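Local atomic coordinates of transmembrane oligosaccharyl transferase (Archaeoglobus fulgidus, PDB entry 3WAJ), a protein that belongs to the STT3/AglB family of oligosaccharyl transferases, integral membrane proteins in which a helical GT-C region is joined to globular domains. Residues Y749-Q753 and L754-K758; R668-E672 and L673-T677; P148-F151 and L152-I156; I851-Y854 and E855-Q859. All coordinates share one frame; numbering follows the deposited sequence.

Contact 1: residues Y749-Q753 and L754-K758; sequences YAYTQ and LYEKK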
loop_
_atom_site.group_PDB
_atom_site.type_symbol
_atom_site.label_atom_id
_atom_site.label_comp_id
_atom_site.label_asym_id
_atom_site.label_seq_id
_atom_site.Cartn_x
_atom_site.Cartn_y
_atom_site.Cartn_z
ATOM N N TYR A 749 -3.265 17.823 26.727
ATOM C CA TYR A 749 -3.695 17.877 28.132
ATOM C C TYR A 749 -2.706 17.132 29.032
ATOM O O TYR A 749 -2.216 17.699 30.006
ATOM C CB TYR A 749 -5.103 17.297 28.276
ATOM C CG TYR A 749 -5.574 17.155 29.711
ATOM C CD1 TYR A 749 -5.802 18.278 30.513
ATOM C CD2 TYR A 749 -5.836 15.896 30.248
ATOM C CE1 TYR A 749 -6.244 18.141 31.823
ATOM C CE2 TYR A 749 -6.280 15.740 31.549
ATOM C CZ TYR A 749 -6.484 16.862 32.339
ATOM O OH TYR A 749 -6.939 16.685 33.628
ATOM N N ALA A 750 -2.403 15.879 28.681
ATOM C CA ALA A 750 -1.410 15.072 29.394
ATOM C C ALA A 750 -0.083 15.803 29.578
ATOM O O ALA A 750 0.488 15.813 30.675
ATOM C CB ALA A 750 -1.179 13.772 28.671
ATOM N N TYR A 751 0.407 16.414 28.502
ATOM C CA TYR A 751 1.659 17.158 28.579
ATOM C C TYR A 751 1.622 18.259 29.645
ATOM O O TYR A 751 2.514 18.337 30.496
ATOM C CB TYR A 751 2.056 17.730 27.209
ATOM C CG TYR A 751 3.228 18.683 27.283
ATOM C CD1 TYR A 751 4.527 18.224 27.510
ATOM C CD2 TYR A 751 3.037 20.045 27.142
ATOM C CE1 TYR A 751 5.599 19.112 27.585
ATOM C CE2 TYR A 751 4.100 20.927 27.212
ATOM C CZ TYR A 751 5.371 20.458 27.431
ATOM O OH TYR A 751 6.393 21.367 27.491
ATOM N N THR A 752 0.588 19.099 29.598
ATOM C CA THR A 752 0.465 20.215 30.544
ATOM C C THR A 752 0.369 19.752 31.995
ATOM O O THR A 752 0.746 20.475 32.906
ATOM C CB THR A 752 -0.754 21.131 30.236
ATOM O OG1 THR A 752 -1.967 20.421 30.495
ATOM C CG2 THR A 752 -0.747 21.589 28.798
ATOM N N GLN A 753 -0.161 18.554 32.203
ATOM C CA GLN A 753 -0.391 18.039 33.551
ATOM C C GLN A 753 0.768 17.217 34.107
ATOM O O GLN A 753 1.073 17.317 35.289
ATOM C CB GLN A 753 -1.677 17.218 33.583
ATOM C CG GLN A 753 -2.924 18.043 33.285
ATOM C CD GLN A 753 -3.126 19.166 34.294
ATOM O OE1 GLN A 753 -2.958 18.973 35.503
ATOM N NE2 GLN A 753 -3.479 20.348 33.798
ATOM N N LEU A 754 1.420 16.427 33.255
ATOM C CA LEU A 754 2.464 15.510 33.715
ATOM C C LEU A 754 3.899 15.993 33.489
ATOM O O LEU A 754 4.782 15.697 34.286
ATOM C CB LEU A 754 2.288 14.136 33.061
ATOM C CG LEU A 754 0.872 13.570 33.052
ATOM C CD1 LEU A 754 0.831 12.306 32.192
ATOM C CD2 LEU A 754 0.379 13.288 34.478
ATOM N N TYR A 755 4.134 16.722 32.402
ATOM C CA TYR A 755 5.492 16.890 31.894
ATOM C C TYR A 755 5.931 18.335 31.698
ATOM O O TYR A 755 7.121 18.631 31.774
ATOM C CB TYR A 755 5.671 16.097 30.580
ATOM C CG TYR A 755 5.312 14.637 30.728
ATOM C CD1 TYR A 755 5.752 13.920 31.824
ATOM C CD2 TYR A 755 4.524 13.981 29.791
ATOM C CE1 TYR A 755 5.426 12.593 31.993
ATOM C CE2 TYR A 755 4.195 12.640 29.951
ATOM C CZ TYR A 755 4.659 11.961 31.068
ATOM O OH TYR A 755 4.367 10.641 31.282
ATOM N N GLU A 756 4.990 19.225 31.410
ATOM C CA GLU A 756 5.329 20.641 31.267
ATOM C C GLU A 756 6.075 21.159 32.502
ATOM O O GLU A 756 5.513 21.233 33.599
ATOM C CB GLU A 756 4.080 21.485 31.017
ATOM C CG GLU A 756 4.393 22.935 30.665
ATOM C CD GLU A 756 3.209 23.654 30.039
ATOM O OE1 GLU A 756 2.132 23.033 29.884
ATOM O OE2 GLU A 756 3.358 24.839 29.687
ATOM N N LYS A 757 7.348 21.490 32.319
ATOM C CA LYS A 757 8.181 21.975 33.411
ATOM C C LYS A 757 7.858 23.436 33.685
ATOM O O LYS A 757 7.094 24.051 32.938
ATOM C CB LYS A 757 9.658 21.838 33.054
ATOM C CG LYS A 757 10.075 20.443 32.644
ATOM C CD LYS A 757 9.865 19.462 33.780
ATOM C CE LYS A 757 10.699 18.210 33.575
ATOM N NZ LYS A 757 12.100 18.579 33.231
ATOM N N LYS A 758 8.440 23.979 34.753
ATOM C CA LYS A 758 8.230 25.372 35.156
ATOM C C LYS A 758 8.283 26.352 33.979
ATOM O O LYS A 758 7.357 27.144 33.784
ATOM C CB LYS A 758 9.259 25.785 36.217
ATOM C CG LYS A 758 9.305 24.896 37.459
ATOM C CD LYS A 758 8.061 25.043 38.323
ATOM C CE LYS A 758 8.223 24.302 39.640
ATOM N NZ LYS A 758 8.710 22.910 39.425
#
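Near the C-terminal end of helix 740-755, Glu756 folds back over the ring of Tyr751, a worked example of backbone and side chain closing a helix together. Glu756 CB sits over the ring face, 4.1 Å from the centroid of the Tyr751 ring and 23° off the normal, a CH-pi contact. With CG anti to the backbone N (chi1 -172°), the chain then runs extended across the aromatic group at about a right angle. Glu756 CG lies 4.0 Å from Tyr751 CE2, and Glu756 CD keeps the same separation from that atom. The carboxylate lies nearly parallel to the ring, 16° between planes, and reaches past its rim to the preceding turn, where Glu756 OE1 packs 3.3 Å from Thr752 CA and close to the methyl CG2 of that residue. Beneath this the backbone widens. Tyr751 O accepts two N-H groups from opposite faces of its plane, Tyr755 N at 3.0 Å and Glu756 N at 2.8 Å, the second being the i to i+5 bond of a pi-type turn. One residue earlier, the ordinary helical bond persists from Leu754 N to Ala750 O. Tyr755 CB touches Tyr751 CD1 at 3.9 Å. Tyr751 OH is held by Ile761 O in the loop that follows, and its ring meets Phe685 edge-to-face, just past helix 678-684. Leu754 and Tyr755 instead lean on Tyr651 of strand 649-652, while Ala750 packs on Ile669, so the helix end is wedged between that strand and the 668-677 turn.

Contact 2: residues R668-E672 and L673-T677; sequences RIPSE and LYYST
Ser671 and Leu673 meet through the first of two weak hydrogen bonds that close this turn: Leu673 N reaches Ser671 OG at 3.2 Å. The hydroxyl can face that N-H because chi1 (69°) sets OG between the backbone N and the carbonyl carbon; its stronger partner is Lys635 O. The other weak bond joins Tyr675 N to Glu672 O, again at 3.2 Å, across a segment with helical backbone angles but without the regular helical bonds. A firmer point follows, where Tyr674 O accepts both Thr677 N and Thr677 OG1, the hydroxyl lying in the carbonyl plane at 2.8 Å. Thr677 OG1, the N-cap side chain of helix 678-684, also accepts from Ala680 N. Packing surrounds this polar thread. Pro670 lays its ring alongside Tyr674, with CG 4.0 Å from the centroid of the Tyr674 ring and only 15° off the normal, a proline-tyrosine CH-pi contact; Pro670 CB comes still nearer, 3.4 Å from Tyr674 CG. Tyr675 presents its edge to the backbone, CD2 lying 3.2 Å from Ser671 O. The two tyrosine hydroxyls diverge, Tyr674 OH to Glu615 O and Tyr675 OH to Tyr747 O. The turn thus leads into helix 678-684 while resting on helix 740-755 through Pro670 and Tyr675, with Ile669 touching Phe641 of strand 640-643.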
loop_
_atom_site.group_PDB
_atom_site.type_symbol
_atom_site.label_atom_id
_atom_site.label_comp_id
_atom_site.label_asym_id
_atom_site.label_seq_id
_atom_site.Cartn_x
_atom_site.Cartn_y
_atom_site.Cartn_z
ATOM N N ARG A 668 -3.540 5.049 25.229
ATOM C CA ARG A 668 -2.275 5.051 25.944
ATOM C C ARG A 668 -1.619 6.432 25.823
ATOM O O ARG A 668 -1.418 6.933 24.717
ATOM C CB ARG A 668 -1.364 3.960 25.382
ATOM C CG ARG A 668 -0.167 3.659 26.250
ATOM C CD ARG A 668 -0.070 2.188 26.564
ATOM N NE ARG A 668 1.107 1.924 27.379
ATOM C CZ ARG A 668 2.199 1.320 26.934
ATOM N NH1 ARG A 668 2.252 0.883 25.682
ATOM N NH2 ARG A 668 3.232 1.143 27.745
ATOM N N ILE A 669 -1.311 7.047 26.965
ATOM C CA ILE A 669 -0.697 8.379 27.005
ATOM C C ILE A 669 0.792 8.302 26.706
ATOM O O ILE A 669 1.484 7.430 27.243
ATOM C CB ILE A 669 -0.899 9.039 28.380
ATOM C CG1 ILE A 669 -2.387 9.201 28.654
ATOM C CG2 ILE A 669 -0.219 10.408 28.440
ATOM C CD1 ILE A 669 -3.171 9.753 27.451
ATOM N N PRO A 670 1.293 9.204 25.838
ATOM C CA PRO A 670 2.735 9.180 25.521
ATOM C C PRO A 670 3.575 9.484 26.755
ATOM O O PRO A 670 3.081 10.174 27.661
ATOM C CB PRO A 670 2.890 10.304 24.495
ATOM C CG PRO A 670 1.528 10.404 23.836
ATOM C CD PRO A 670 0.542 10.138 24.970
ATOM N N SER A 671 4.804 8.962 26.792
ATOM C CA SER A 671 5.754 9.210 27.884
ATOM C C SER A 671 6.352 10.595 27.705
ATOM O O SER A 671 6.065 11.272 26.709
ATOM C CB SER A 671 6.882 8.176 27.862
ATOM O OG SER A 671 7.715 8.374 26.742
ATOM N N GLU A 672 7.195 11.015 28.644
ATOM C CA GLU A 672 7.895 12.287 28.504
ATOM C C GLU A 672 8.748 12.303 27.231
ATOM O O GLU A 672 8.884 13.340 26.570
ATOM C CB GLU A 672 8.758 12.572 29.734
ATOM C CG GLU A 672 9.145 14.043 29.877
ATOM C CD GLU A 672 9.720 14.367 31.242
ATOM O OE1 GLU A 672 10.631 13.639 31.683
ATOM O OE2 GLU A 672 9.252 15.343 31.874
ATOM N N LEU A 673 9.301 11.143 26.881
ATOM C CA LEU A 673 10.158 11.018 25.702
ATOM C C LEU A 673 9.481 11.492 24.415
ATOM O O LEU A 673 10.052 12.269 23.651
ATOM C CB LEU A 673 10.607 9.581 25.533
ATOM C CG LEU A 673 12.115 9.446 25.389
ATOM C CD1 LEU A 673 12.805 9.958 26.650
ATOM C CD2 LEU A 673 12.447 7.998 25.143
ATOM N N TYR A 674 8.263 11.016 24.187
ATOM C CA TYR A 674 7.477 11.417 23.029
ATOM C C TYR A 674 7.523 12.938 22.782
ATOM O O TYR A 674 7.817 13.391 21.664
ATOM C CB TYR A 674 6.037 10.903 23.199
ATOM C CG TYR A 674 5.052 11.398 22.160
ATOM C CD1 TYR A 674 4.348 12.592 22.350
ATOM C CD2 TYR A 674 4.824 10.677 20.988
ATOM C CE1 TYR A 674 3.446 13.055 21.407
ATOM C CE2 TYR A 674 3.922 11.135 20.030
ATOM C CZ TYR A 674 3.232 12.320 20.255
ATOM O OH TYR A 674 2.336 12.786 19.323
ATOM N N TYR A 675 7.287 13.721 23.837
ATOM C CA TYR A 675 7.222 15.171 23.691
ATOM C C TYR A 675 8.521 15.838 23.241
ATOM O O TYR A 675 8.533 17.020 22.887
ATOM C CB TYR A 675 6.639 15.805 24.955
ATOM C CG TYR A 675 5.231 15.315 25.186
ATOM C CD1 TYR A 675 4.153 15.937 24.567
ATOM C CD2 TYR A 675 4.980 14.194 25.978
ATOM C CE1 TYR A 675 2.867 15.481 24.765
ATOM C CE2 TYR A 675 3.699 13.731 26.174
ATOM C CZ TYR A 675 2.646 14.377 25.568
ATOM O OH TYR A 675 1.354 13.921 25.766
ATOM N N SER A 676 9.598 15.062 23.218
ATOM C CA SER A 676 10.880 15.543 22.703
ATOM C C SER A 676 11.135 15.161 21.244
ATOM O O SER A 676 12.074 15.644 20.627
ATOM C CB SER A 676 12.022 15.014 23.558
ATOM O OG SER A 676 12.025 15.693 24.781
ATOM N N THR A 677 10.310 14.287 20.696
ATOM C CA THR A 677 10.524 13.855 19.324
ATOM C C THR A 677 10.163 14.975 18.365
ATOM O O THR A 677 9.357 15.860 18.711
ATOM C CB THR A 677 9.704 12.607 18.995
ATOM O OG1 THR A 677 8.311 12.953 18.980
ATOM C CG2 THR A 677 9.983 11.524 20.033
#

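Contact 3: residues P148-F151 and L152-I156; sequences PGQF and LQRSI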
loop_
_atom_site.group_PDB
_atom_site.type_symbol
_atom_site.label_atom_id
_atom_site.label_comp_id
_atom_site.label_asym_id
_atom_site.label_seq_id
_atom_site.Cartn_x
_atom_site.Cartn_y
_atom_site.Cartn_z
ATOM N N PRO A 148 -16.464 -11.168 -1.935
ATOM C CA PRO A 148 -16.179 -9.892 -1.258
ATOM C C PRO A 148 -14.695 -10.012 -0.918
ATOM O O PRO A 148 -13.961 -10.747 -1.589
ATOM C CB PRO A 148 -16.983 -9.783 0.039
ATOM C CG PRO A 148 -17.179 -11.237 0.441
ATOM C CD PRO A 148 -17.402 -11.969 -0.880
ATOM N N GLY A 149 -14.264 -9.296 0.120
ATOM C CA GLY A 149 -12.883 -9.350 0.570
ATOM C C GLY A 149 -11.919 -8.531 -0.279
ATOM O O GLY A 149 -12.324 -7.608 -1.007
ATOM N N GLN A 150 -10.637 -8.876 -0.179
ATOM C CA GLN A 150 -9.591 -8.193 -0.922
ATOM C C GLN A 150 -9.861 -8.173 -2.412
ATOM O O GLN A 150 -9.617 -7.166 -3.076
ATOM C CB GLN A 150 -8.261 -8.880 -0.695
ATOM C CG GLN A 150 -7.353 -8.203 0.280
ATOM C CD GLN A 150 -6.113 -9.025 0.496
ATOM O OE1 GLN A 150 -5.617 -9.675 -0.427
ATOM N NE2 GLN A 150 -5.623 -9.041 1.726
ATOM N N PHE A 151 -10.343 -9.294 -2.936
ATOM C CA PHE A 151 -10.537 -9.434 -4.368
ATOM C C PHE A 151 -11.484 -8.377 -4.886
ATOM O O PHE A 151 -11.268 -7.835 -5.959
ATOM C CB PHE A 151 -11.063 -10.820 -4.707
ATOM C CG PHE A 151 -11.480 -10.975 -6.138
ATOM C CD1 PHE A 151 -10.553 -11.317 -7.116
ATOM C CD2 PHE A 151 -12.812 -10.816 -6.510
ATOM C CE1 PHE A 151 -10.940 -11.468 -8.461
ATOM C CE2 PHE A 151 -13.216 -10.976 -7.849
ATOM C CZ PHE A 151 -12.277 -11.303 -8.824
ATOM N N LEU A 152 -12.532 -8.086 -4.121
ATOM C CA LEU A 152 -13.473 -7.024 -4.478
ATOM C C LEU A 152 -12.904 -5.626 -4.212
ATOM O O LEU A 152 -13.005 -4.734 -5.067
ATOM C CB LEU A 152 -14.797 -7.202 -3.722
ATOM C CG LEU A 152 -15.848 -6.110 -3.921
ATOM C CD1 LEU A 152 -16.464 -6.179 -5.324
ATOM C CD2 LEU A 152 -16.919 -6.200 -2.851
ATOM N N GLN A 153 -12.315 -5.429 -3.032
ATOM C CA GLN A 153 -11.807 -4.110 -2.656
ATOM C C GLN A 153 -10.781 -3.576 -3.655
ATOM O O GLN A 153 -10.731 -2.381 -3.915
ATOM C CB GLN A 153 -11.244 -4.132 -1.238
ATOM C CG GLN A 153 -12.323 -4.120 -0.163
ATOM C CD GLN A 153 -11.790 -4.540 1.196
ATOM O OE1 GLN A 153 -10.599 -4.835 1.347
ATOM N NE2 GLN A 153 -12.672 -4.579 2.192
ATOM N N ARG A 154 -9.994 -4.478 -4.235
ATOM C CA ARG A 154 -8.976 -4.126 -5.223
ATOM C C ARG A 154 -9.458 -4.218 -6.672
ATOM O O ARG A 154 -8.660 -4.258 -7.606
ATOM C CB ARG A 154 -7.750 -5.004 -4.996
ATOM C CG ARG A 154 -7.054 -4.607 -3.722
ATOM C CD ARG A 154 -5.972 -5.519 -3.327
ATOM N NE ARG A 154 -5.479 -5.088 -2.023
ATOM C CZ ARG A 154 -4.422 -5.599 -1.400
ATOM N NH1 ARG A 154 -3.724 -6.583 -1.957
ATOM N NH2 ARG A 154 -4.065 -5.117 -0.215
ATOM N N SER A 155 -10.776 -4.203 -6.845
ATOM C CA SER A 155 -11.402 -4.483 -8.130
ATOM C C SER A 155 -12.547 -3.497 -8.333
ATOM O O SER A 155 -13.350 -3.590 -9.263
ATOM C CB SER A 155 -11.928 -5.909 -8.098
ATOM O OG SER A 155 -12.208 -6.371 -9.388
ATOM N N ILE A 156 -12.591 -2.545 -7.419
ATOM C CA ILE A 156 -13.609 -1.512 -7.346
ATOM C C ILE A 156 -13.187 -0.300 -8.194
ATOM O O ILE A 156 -11.997 -0.134 -8.502
ATOM C CB ILE A 156 -13.791 -1.121 -5.850
ATOM C CG1 ILE A 156 -15.203 -1.399 -5.394
ATOM C CG2 ILE A 156 -13.379 0.298 -5.551
ATOM C CD1 ILE A 156 -15.537 -2.841 -5.495
#
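Gly149 and Gln153 open the compact side of this single helical turn, since Gly149 O, at the N-cap position, takes Gln153 N at 3.0 Å in an almost straight bond of 170° and Leu152 N in a weaker one. The next rung, Arg154 N to Gln150 O, also measures 3.0 Å, and with it the helix is already spent. Packing is dense here: Phe151, Leu152 and Ser155 are all buried, and Leu152 CB lies against Pro148 CA at 3.9 Å. Phe151, its CG anti to the backbone N (chi1 171°), sets its ring among helices 19-30, 163-181 and 429-446. Gly149 N bonds to Gln492 OE1, which ties the start of the turn to a distant part of the chain. The other side is looser and more polar, and its side chains are partly exposed. There Gln150 and Arg154 run side by side in the same direction with amide and guanidinium stacked, their planes 14° apart. Gln150 CG stands 4.2 Å above the guanidinium plane of Arg154, over its centre, while Gln150 OE1 remains 3.9 Å from Arg154 NH1, a stacked approach rather than a bond. That oxygen has a weak hydrogen bond from Tyr429 N. Gln150 thus covers one face of the guanidinium, and the Arg154 side chain also touches His163. Zinc, bound by Asp47, Asp161 and His163, lies about 5 Å from the Arg154 side chain, so this short capped helix belongs to the surroundings of the metal site in the helical GT-C region.

Contact 4: residues I851-Y854 and E855-Q859; sequences ITIY and ESQVQ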
loop_
_atom_site.group_PDB
_atom_site.type_symbol
_atom_site.label_atom_id
_atom_site.label_comp_id
_atom_site.label_asym_id
_atom_site.label_seq_id
_atom_site.Cartn_x
_atom_site.Cartn_y
_atom_site.Cartn_z
ATOM N N ILE A 851 12.067 42.497 17.814
ATOM C CA ILE A 851 12.720 42.313 16.516
ATOM C C ILE A 851 11.720 41.966 15.425
ATOM O O ILE A 851 10.787 41.177 15.641
ATOM C CB ILE A 851 13.694 41.113 16.517
ATOM C CG1 ILE A 851 14.195 40.785 17.918
ATOM C CG2 ILE A 851 14.845 41.316 15.529
ATOM C CD1 ILE A 851 15.036 39.523 17.949
ATOM N N THR A 852 11.939 42.514 14.237
ATOM C CA THR A 852 11.278 41.987 13.054
ATOM C C THR A 852 12.368 41.411 12.147
ATOM O O THR A 852 13.449 41.999 12.010
ATOM C CB THR A 852 10.402 43.039 12.341
ATOM O OG1 THR A 852 11.032 43.464 11.125
ATOM C CG2 THR A 852 10.153 44.233 13.261
ATOM N N ILE A 853 12.091 40.243 11.568
ATOM C CA ILE A 853 13.060 39.527 10.740
ATOM C C ILE A 853 12.563 39.498 9.299
ATOM O O ILE A 853 11.358 39.372 9.061
ATOM C CB ILE A 853 13.240 38.071 11.234
ATOM C CG1 ILE A 853 13.738 38.049 12.681
ATOM C CG2 ILE A 853 14.206 37.299 10.345
ATOM C CD1 ILE A 853 15.155 38.568 12.833
ATOM N N TYR A 854 13.478 39.599 8.339
ATOM C CA TYR A 854 13.093 39.530 6.930
ATOM C C TYR A 854 13.484 38.199 6.275
ATOM O O TYR A 854 14.425 37.513 6.715
ATOM C CB TYR A 854 13.594 40.771 6.158
ATOM C CG TYR A 854 13.011 42.034 6.745
ATOM C CD1 TYR A 854 11.733 42.459 6.393
ATOM C CD2 TYR A 854 13.707 42.768 7.699
ATOM C CE1 TYR A 854 11.173 43.603 6.950
ATOM C CE2 TYR A 854 13.154 43.916 8.266
ATOM C CZ TYR A 854 11.886 44.327 7.887
ATOM O OH TYR A 854 11.326 45.460 8.437
ATOM N N GLU A 855 12.728 37.841 5.238
ATOM C CA GLU A 855 12.852 36.556 4.568
ATOM C C GLU A 855 14.289 36.232 4.152
ATOM O O GLU A 855 14.725 35.081 4.252
ATOM C CB GLU A 855 11.878 36.500 3.375
ATOM C CG GLU A 855 11.975 35.255 2.504
ATOM C CD GLU A 855 11.407 34.014 3.178
ATOM O OE1 GLU A 855 11.026 34.100 4.373
ATOM O OE2 GLU A 855 11.333 32.954 2.504
ATOM N N SER A 856 15.033 37.248 3.716
ATOM C CA SER A 856 16.384 37.018 3.207
ATOM C C SER A 856 17.325 36.662 4.355
ATOM O O SER A 856 18.218 35.819 4.201
ATOM C CB SER A 856 16.901 38.231 2.432
ATOM O OG SER A 856 17.181 39.309 3.301
ATOM N N GLN A 857 17.114 37.296 5.508
ATOM C CA GLN A 857 17.899 36.993 6.702
ATOM C C GLN A 857 17.686 35.543 7.132
ATOM O O GLN A 857 18.625 34.850 7.514
ATOM C CB GLN A 857 17.520 37.949 7.834
ATOM C CG GLN A 857 17.509 39.420 7.411
ATOM C CD GLN A 857 17.331 40.378 8.577
ATOM O OE1 GLN A 857 16.227 40.543 9.103
ATOM N NE2 GLN A 857 18.423 41.021 8.984
ATOM N N VAL A 858 16.437 35.093 7.050
ATOM C CA VAL A 858 16.079 33.710 7.348
ATOM C C VAL A 858 16.605 32.725 6.297
ATOM O O VAL A 858 17.141 31.663 6.644
ATOM C CB VAL A 858 14.544 33.550 7.509
ATOM C CG1 VAL A 858 14.112 32.095 7.354
ATOM C CG2 VAL A 858 14.091 34.084 8.847
ATOM N N GLN A 859 16.459 33.073 5.019
ATOM C CA GLN A 859 16.877 32.176 3.938
ATOM C C GLN A 859 18.400 32.004 3.818
ATOM O O GLN A 859 18.877 30.948 3.404
ATOM C CB GLN A 859 16.288 32.617 2.593
ATOM C CG GLN A 859 14.797 32.300 2.407
ATOM C CD GLN A 859 14.503 30.807 2.240
ATOM O OE1 GLN A 859 15.419 29.976 2.144
ATOM N NE2 GLN A 859 13.215 30.462 2.201
#
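Ile853 and Val858 face each other across the start of helix 855-860 in a hydrophobic staple, the pairing of N', the residue before the N-cap, with N4, the fourth residue after it. Ile851 enters from the extended chain and packs on Val782 and Ile842, strand residues of the long peripheral domain. Ile853 then carries the staple: CG2, anti to the backbone N, crosses Val858 at about a right angle and meets its CG2 at 3.5 Å. Tyr840 and Ile864 lie against the same isoleucine. At Tyr854, the N-cap, the second element appears, one half of a capping box. Its backbone N donates to Gln857 OE1 at 3.0 Å, a straight bond (163°) that uses a lone pair in the amide plane. Gln857 reaches back by an extended chain, lying side by side with the tyrosine, and its oxygen also approaches the ring edge, 3.6 Å from Tyr854 CD2. The tyrosine ring does not supply the other half of the box; separately, Asn829 OD1 accepts from Glu855 N, the first N-H of the helix. Tyr854 O takes the first regular helical bond, from Val858 N at 3.2 Å. At the first helical residue, Glu855 OE1 is engaged by Arg694 and Ser827; one turn on, Gln859 NE2 meets Glu855 OE2 from above the carboxylate plane at 3.1 Å.

From the N terminus, the chain first meets contact 3, a brief helical turn in the membrane region beside the zinc site. Some five hundred residues later contact 2 shapes the approach to helix 678-684, and contact 1 follows at the C-terminal end of helix 740-755. Contact 4 begins the helix 855-860 in the peripheral domain. All four are local turns in series, so none nests within or crosses another. Contacts 1 and 2 nevertheless meet in space, Tyr751 CB packing 3.4 Å from Tyr675 CE1, which joins two distant parts of the sequence. Contact 4 stays about 20 Å from contact 2 at the nearest atoms, and contact 3 about 27 Å from contact 2.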